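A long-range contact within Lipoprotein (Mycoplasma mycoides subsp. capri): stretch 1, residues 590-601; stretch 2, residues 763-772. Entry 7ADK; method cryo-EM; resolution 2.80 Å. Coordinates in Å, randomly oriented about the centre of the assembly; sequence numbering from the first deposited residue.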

# COMPACT_ATOMS: atom_id res chain seq x y z
N ASP B 590 -10.60 31.29 6.95
CA ASP B 590 -11.97 31.53 7.44
C ASP B 590 -12.71 30.26 7.93
O ASP B 590 -13.57 30.39 8.80
CB ASP B 590 -12.79 32.29 6.38
CG ASP B 590 -12.56 33.81 6.37
OD1 ASP B 590 -13.34 34.54 5.71
OD2 ASP B 590 -11.62 34.30 7.01
N LYS B 591 -12.42 29.06 7.40
CA LYS B 591 -13.05 27.79 7.81
C LYS B 591 -12.49 27.25 9.14
O LYS B 591 -12.06 26.10 9.23
CB LYS B 591 -12.99 26.73 6.69
CG LYS B 591 -13.85 27.03 5.45
CD LYS B 591 -14.09 25.74 4.65
CE LYS B 591 -14.99 25.90 3.42
NZ LYS B 591 -15.21 24.62 2.71
N LYS B 592 -12.49 28.09 10.18
CA LYS B 592 -12.20 27.70 11.58
C LYS B 592 -13.29 26.80 12.14
O LYS B 592 -14.44 26.85 11.68
CB LYS B 592 -11.97 28.91 12.46
CG LYS B 592 -10.69 29.66 12.07
CD LYS B 592 -10.33 30.72 13.12
CE LYS B 592 -9.01 31.39 12.79
NZ LYS B 592 -9.09 32.24 11.60
N VAL B 593 -12.95 25.96 13.13
CA VAL B 593 -13.92 25.00 13.67
C VAL B 593 -15.04 25.66 14.47
O VAL B 593 -14.86 26.70 15.11
CB VAL B 593 -13.29 23.87 14.49
CG1 VAL B 593 -12.18 23.18 13.71
CG2 VAL B 593 -12.72 24.30 15.84
N LYS B 594 -16.19 25.00 14.44
CA LYS B 594 -17.42 25.22 15.22
C LYS B 594 -17.80 23.90 15.88
O LYS B 594 -17.26 22.87 15.52
CB LYS B 594 -18.51 25.73 14.26
CG LYS B 594 -18.28 27.15 13.72
CD LYS B 594 -19.16 27.46 12.51
CE LYS B 594 -18.70 26.69 11.28
NZ LYS B 594 -19.48 27.00 10.08
N PHE B 595 -18.75 23.90 16.80
CA PHE B 595 -19.20 22.68 17.50
C PHE B 595 -20.69 22.44 17.26
O PHE B 595 -21.46 23.39 17.12
CB PHE B 595 -18.87 22.77 18.99
CG PHE B 595 -17.40 22.57 19.27
CD1 PHE B 595 -16.91 21.27 19.50
CD2 PHE B 595 -16.51 23.65 19.23
CE1 PHE B 595 -15.55 21.06 19.69
CE2 PHE B 595 -15.14 23.43 19.41
CZ PHE B 595 -14.66 22.14 19.66
N PHE B 596 -21.12 21.19 17.16
CA PHE B 596 -22.50 20.88 16.82
C PHE B 596 -23.47 21.12 17.99
O PHE B 596 -23.49 20.34 18.95
CB PHE B 596 -22.56 19.45 16.29
CG PHE B 596 -23.90 19.11 15.67
CD1 PHE B 596 -24.17 19.48 14.35
CD2 PHE B 596 -24.86 18.40 16.41
CE1 PHE B 596 -25.39 19.13 13.76
CE2 PHE B 596 -26.06 18.03 15.81
CZ PHE B 596 -26.33 18.40 14.48
N SER B 597 -24.24 22.21 17.95
CA SER B 597 -25.06 22.67 19.08
C SER B 597 -26.42 21.98 19.21
O SER B 597 -26.96 21.93 20.31
CB SER B 597 -25.23 24.17 18.95
OG SER B 597 -25.83 24.47 17.72
N ASP B 598 -26.98 21.45 18.13
CA ASP B 598 -28.24 20.70 18.16
C ASP B 598 -28.12 19.41 18.99
O ASP B 598 -27.12 18.70 18.94
CB ASP B 598 -28.74 20.35 16.74
CG ASP B 598 -28.91 21.49 15.73
OD1 ASP B 598 -28.91 22.67 16.13
OD2 ASP B 598 -29.12 21.18 14.54
N SER B 599 -29.17 19.07 19.72
CA SER B 599 -29.34 17.77 20.35
C SER B 599 -29.55 16.68 19.30
O SER B 599 -30.57 16.70 18.63
CB SER B 599 -30.58 17.83 21.24
OG SER B 599 -30.89 16.58 21.79
N LEU B 600 -28.64 15.72 19.16
CA LEU B 600 -28.84 14.55 18.28
C LEU B 600 -29.97 13.60 18.74
O LEU B 600 -30.34 12.70 18.01
CB LEU B 600 -27.51 13.78 18.12
CG LEU B 600 -26.81 13.95 16.76
CD1 LEU B 600 -25.55 13.10 16.75
CD2 LEU B 600 -27.65 13.50 15.57
N LEU B 601 -30.50 13.80 19.95
CA LEU B 601 -31.57 13.01 20.56
C LEU B 601 -32.98 13.54 20.23
O LEU B 601 -33.94 12.76 20.20
CB LEU B 601 -31.34 12.96 22.08
CG LEU B 601 -30.09 12.14 22.46
CD1 LEU B 601 -29.57 12.59 23.81
CD2 LEU B 601 -30.39 10.64 22.55
N VAL B 763 -15.08 13.33 14.28
CA VAL B 763 -16.29 13.30 13.47
C VAL B 763 -16.80 14.73 13.35
O VAL B 763 -16.95 15.42 14.35
CB VAL B 763 -17.34 12.42 14.16
CG1 VAL B 763 -18.63 12.28 13.37
CG2 VAL B 763 -16.80 11.03 14.51
N ARG B 764 -17.12 15.17 12.14
CA ARG B 764 -17.70 16.49 11.88
C ARG B 764 -18.94 16.39 11.04
O ARG B 764 -19.25 15.34 10.52
CB ARG B 764 -16.70 17.40 11.15
CG ARG B 764 -15.33 17.32 11.78
CD ARG B 764 -14.45 18.42 11.24
NE ARG B 764 -13.09 18.23 11.74
CZ ARG B 764 -12.11 19.08 11.73
NH1 ARG B 764 -12.20 20.23 11.18
NH2 ARG B 764 -11.01 18.75 12.30
N THR B 765 -19.63 17.49 10.87
CA THR B 765 -20.70 17.62 9.88
C THR B 765 -20.51 18.82 8.97
O THR B 765 -19.59 19.61 9.16
CB THR B 765 -22.07 17.52 10.55
OG1 THR B 765 -23.02 17.18 9.58
CG2 THR B 765 -22.50 18.78 11.25
N LYS B 766 -21.36 18.91 7.94
CA LYS B 766 -21.19 19.60 6.65
C LYS B 766 -20.45 20.93 6.64
O LYS B 766 -19.62 21.13 5.76
CB LYS B 766 -22.58 19.87 6.05
CG LYS B 766 -23.30 18.61 5.56
CD LYS B 766 -24.68 18.92 4.97
CE LYS B 766 -24.66 19.94 3.83
NZ LYS B 766 -26.01 20.18 3.27
N ASP B 767 -20.75 21.84 7.56
CA ASP B 767 -20.19 23.20 7.56
C ASP B 767 -18.98 23.36 8.50
O ASP B 767 -18.74 24.43 9.05
CB ASP B 767 -21.28 24.25 7.75
CG ASP B 767 -21.85 24.31 9.17
OD1 ASP B 767 -22.32 23.28 9.69
OD2 ASP B 767 -21.85 25.42 9.76
N ASN B 768 -18.22 22.28 8.68
CA ASN B 768 -17.07 22.18 9.57
C ASN B 768 -17.46 22.34 11.05
O ASN B 768 -16.82 23.08 11.81
CB ASN B 768 -15.92 23.07 9.06
CG ASN B 768 -14.55 22.59 9.48
OD1 ASN B 768 -14.37 21.47 9.93
ND2 ASN B 768 -13.54 23.40 9.34
N LYS B 769 -18.53 21.65 11.46
CA LYS B 769 -18.99 21.56 12.86
C LYS B 769 -18.54 20.24 13.49
O LYS B 769 -18.98 19.17 13.09
CB LYS B 769 -20.52 21.68 12.93
CG LYS B 769 -21.01 23.12 12.99
CD LYS B 769 -22.53 23.17 13.16
CE LYS B 769 -23.08 24.59 13.29
NZ LYS B 769 -23.47 25.18 12.00
N LEU B 770 -17.69 20.33 14.50
CA LEU B 770 -17.18 19.24 15.33
C LEU B 770 -18.30 18.60 16.13
O LEU B 770 -19.00 19.26 16.90
CB LEU B 770 -16.11 19.80 16.28
CG LEU B 770 -14.78 20.17 15.61
CD1 LEU B 770 -13.93 20.95 16.60
CD2 LEU B 770 -13.98 18.93 15.25
N LEU B 771 -18.47 17.29 15.98
CA LEU B 771 -19.66 16.56 16.45
C LEU B 771 -19.31 15.48 17.47
O LEU B 771 -19.90 15.45 18.56
CB LEU B 771 -20.38 16.00 15.21
CG LEU B 771 -21.56 15.06 15.50
CD1 LEU B 771 -22.67 15.74 16.28
CD2 LEU B 771 -22.15 14.59 14.18
N ALA B 772 -18.34 14.63 17.16
CA ALA B 772 -17.88 13.58 18.07
C ALA B 772 -16.38 13.29 17.93
O ALA B 772 -15.76 13.70 16.96
CB ALA B 772 -18.76 12.34 17.90

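The two stretches meet as neighbouring parallel strands, and the register follows from the backbone: CA of Lys-594 lies 4.6 Å from CA of Lys-769, and CA of Phe-595 lies 4.5 Å from CA of Leu-770. Hydrogen bonds confirm the pairing. Leu-770 is gripped on both its polar backbone atoms, Leu-770 N donating to Lys-594 O (2.8 Å, N-H...O angle 160°) and Leu-770 O accepting from Phe-596 N (2.9 Å, 155°). One step earlier, Lys-594 N reaches Asn-768 O at 3.3 Å, a weak bond though reasonably straight at 157°. Together the contacts bury 692 Å², both sides summed.

Shape complementarity is clearest around Leu-770, which has 99 Å² covered by stretch 1. Leu-770 CD1 is a bump set in the corner formed by two side chains: Val-593 CG2 approaches Leu-770 CD1 to 3.6 Å, and Phe-595 CZ approaches it to 3.4 Å, with the methyl lying over one face of the phenyl ring. The bridge places Phe-595 and Leu-770 on the same sheet face, and chi1 of -74° and -72° (both m) accompanies this packing. A flat ring offers a broad surface to a branched aliphatic end, and both residues are buried.

A second apolar cluster forms about Phe-596, whose rotamer is t (chi1 -170°). Phe-596 CD2 meets Leu-771 CD1 at 3.4 Å, while Phe-596 CD1 lies 3.6 Å from Thr-765 CG2 and 4.2 Å from Lys-769 CD. The CB end of the ring thus leans on a shallow seat formed by two methyls and the aliphatic part of a lysine, while its CZ end extends away from them. Leu-600 adds its CD1, 3.9 Å from Leu-771 CD1, so that Leu-771 CD1 touches both Phe-596 and Leu-600.

The other sheet face, bearing Lys-594 and Lys-769, is built differently. The lysine stems pack, CB of Lys-594 lying 3.8 Å from CG of Lys-769, and their ammonium groups converge on Asp-767. NZ of Lys-594 forms a salt bridge with Asp-767 OD2 at 2.9 Å and also donates to Asp-767 O at 2.9 Å; NZ of Lys-769 lies 2.8 Å from the same Asp-767 OD2. The shared carboxylate offsets the proximity of two positive charges, and long side chains let the apolar stems pack while the charged ends reach Asp-767.

Asn-768 occupies the turn with positive phi (64°), a conformation asparagine tolerates well. Its amide works in two directions: Asn-768 OD1 accepts from Arg-764 NH1 at 2.8 Å, fixing the turn internally, while Asn-768 ND2 makes a weak bond to Lys-591 O (3.1 Å, 123°). Val-593 CG1 rests 3.9 Å from Arg-764 NH1, extending the contact alongside that polar pair.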